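Local atomic coordinates of DNA mismatch repair protein MutS (Thermus aquaticus, PDB entry 1EWQ), a protein that takes part in DNA mismatch repair, binding mismatched DNA and showing a weak ATPase activity. Residues 565-570 with 593-598. Sequence-based numbering, arbitrary orientation.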
# COMPACT_ATOMS: atom_id res chain seq x y z
N THR C 565 -20.61 -4.56 18.46
CA THR C 565 -20.96 -3.79 19.67
C THR C 565 -22.37 -4.10 20.13
O THR C 565 -23.19 -4.59 19.36
CB THR C 565 -20.88 -2.28 19.40
OG1 THR C 565 -19.63 -1.96 18.79
CG2 THR C 565 -21.00 -1.50 20.70
N GLU C 566 -22.66 -3.82 21.40
CA GLU C 566 -24.01 -4.03 21.92
C GLU C 566 -24.88 -2.98 21.24
O GLU C 566 -24.62 -1.78 21.34
CB GLU C 566 -24.09 -3.82 23.44
CG GLU C 566 -23.59 -5.00 24.26
CD GLU C 566 -22.12 -5.25 24.05
OE1 GLU C 566 -21.32 -4.30 24.23
OE2 GLU C 566 -21.76 -6.40 23.69
N PHE C 567 -25.91 -3.44 20.55
CA PHE C 567 -26.78 -2.53 19.84
C PHE C 567 -28.12 -2.37 20.54
O PHE C 567 -28.65 -3.32 21.11
CB PHE C 567 -27.01 -3.05 18.42
CG PHE C 567 -27.53 -2.01 17.48
CD1 PHE C 567 -26.66 -1.18 16.80
CD2 PHE C 567 -28.90 -1.84 17.30
CE1 PHE C 567 -27.13 -0.19 15.96
CE2 PHE C 567 -29.38 -0.85 16.46
CZ PHE C 567 -28.49 -0.03 15.78
N VAL C 568 -28.64 -1.15 20.49
CA VAL C 568 -29.94 -0.85 21.07
C VAL C 568 -30.96 -0.86 19.94
O VAL C 568 -30.95 0.01 19.08
CB VAL C 568 -29.95 0.53 21.76
CG1 VAL C 568 -31.36 0.84 22.25
CG2 VAL C 568 -28.97 0.54 22.92
N PRO C 569 -31.86 -1.86 19.93
CA PRO C 569 -32.88 -1.94 18.88
C PRO C 569 -33.82 -0.73 18.89
O PRO C 569 -33.95 -0.05 19.91
CB PRO C 569 -33.60 -3.25 19.20
CG PRO C 569 -32.55 -4.07 19.91
CD PRO C 569 -31.94 -3.02 20.82
N ASN C 570 -34.47 -0.47 17.76
CA ASN C 570 -35.40 0.65 17.67
C ASN C 570 -36.54 0.36 16.72
O ASN C 570 -36.40 -0.43 15.79
CB ASN C 570 -34.68 1.92 17.21
CG ASN C 570 -34.16 2.73 18.37
OD1 ASN C 570 -34.94 3.20 19.21
ND2 ASN C 570 -32.85 2.90 18.43
N LEU C 593 -30.80 5.74 10.62
CA LEU C 593 -31.13 5.93 9.21
C LEU C 593 -30.59 4.76 8.40
O LEU C 593 -31.34 4.12 7.67
CB LEU C 593 -30.52 7.22 8.65
CG LEU C 593 -30.99 8.58 9.16
CD1 LEU C 593 -30.65 9.66 8.12
CD2 LEU C 593 -32.46 8.56 9.41
N ARG C 594 -29.31 4.48 8.54
CA ARG C 594 -28.69 3.39 7.78
C ARG C 594 -29.30 2.02 8.05
O ARG C 594 -29.46 1.24 7.11
CB ARG C 594 -27.19 3.33 8.05
CG ARG C 594 -26.41 4.59 7.65
CD ARG C 594 -24.92 4.40 7.89
NE ARG C 594 -24.18 5.64 7.78
CZ ARG C 594 -23.76 6.36 8.81
NH1 ARG C 594 -23.99 5.96 10.06
NH2 ARG C 594 -23.11 7.50 8.60
N GLN C 595 -29.65 1.72 9.30
CA GLN C 595 -30.24 0.41 9.60
C GLN C 595 -31.55 0.24 8.86
O GLN C 595 -31.89 -0.86 8.44
CB GLN C 595 -30.43 0.20 11.12
CG GLN C 595 -31.77 0.64 11.73
CD GLN C 595 -31.83 0.37 13.25
OE1 GLN C 595 -32.91 0.22 13.83
NE2 GLN C 595 -30.67 0.33 13.89
N THR C 596 -32.27 1.34 8.69
CA THR C 596 -33.55 1.32 7.98
C THR C 596 -33.32 0.91 6.53
O THR C 596 -34.00 0.03 6.00
CB THR C 596 -34.21 2.71 8.02
OG1 THR C 596 -34.45 3.09 9.38
CG2 THR C 596 -35.52 2.70 7.25
N ALA C 597 -32.34 1.54 5.89
CA ALA C 597 -32.01 1.23 4.50
C ALA C 597 -31.52 -0.21 4.37
O ALA C 597 -31.87 -0.92 3.42
CB ALA C 597 -30.94 2.19 3.99
N LEU C 598 -30.71 -0.66 5.33
CA LEU C 598 -30.20 -2.02 5.25
C LEU C 598 -31.28 -3.07 5.42
O LEU C 598 -31.29 -4.07 4.71
CB LEU C 598 -29.07 -2.22 6.28
CG LEU C 598 -27.82 -1.42 5.92
CD1 LEU C 598 -26.80 -1.50 7.05
CD2 LEU C 598 -27.24 -1.93 4.61
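F567 and Q595 make the main contact between the loop 565-570 and the helical turns 593-598, and it is a van der Waals one: no hydrogen bond joins the two segments. The phenyl ring presents its edge, with CZ and CE2 foremost, to the amide of Q595, which lies near the ring plane rather than over a face; the ring and amide planes are 40° apart. With CG of F567 anti to the backbone N (chi1 -162°), the ring reaches across to the helix. From the other side the Q595 chain runs out straight beyond CG (chi2 180°), bridging the 11.2 Å between F567 CA and Q595 CA. The amide is probably turned over in the model, so whether nitrogen or oxygen faces the ring edge is uncertain. Exchanging Q595 for an alanine is likely to open a gap at the ring edge and cost F567 one of its neighbours on this helix.

N570 meets Q595 more loosely, through CB and the backbone carbonyl. Its polar end is engaged elsewhere: OD1 accepts from V728 N and ND2 donates to H726 O, tying the start of strand 570-574 to strand 723-730.

F567 also packs on T591, and N570 on F592, in helix 589-603. With strand 578-582 and the predicted ATP-binding loop, this helix forms the strand-loop-helix of the Walker A motif (P-loop) in MutS domain V.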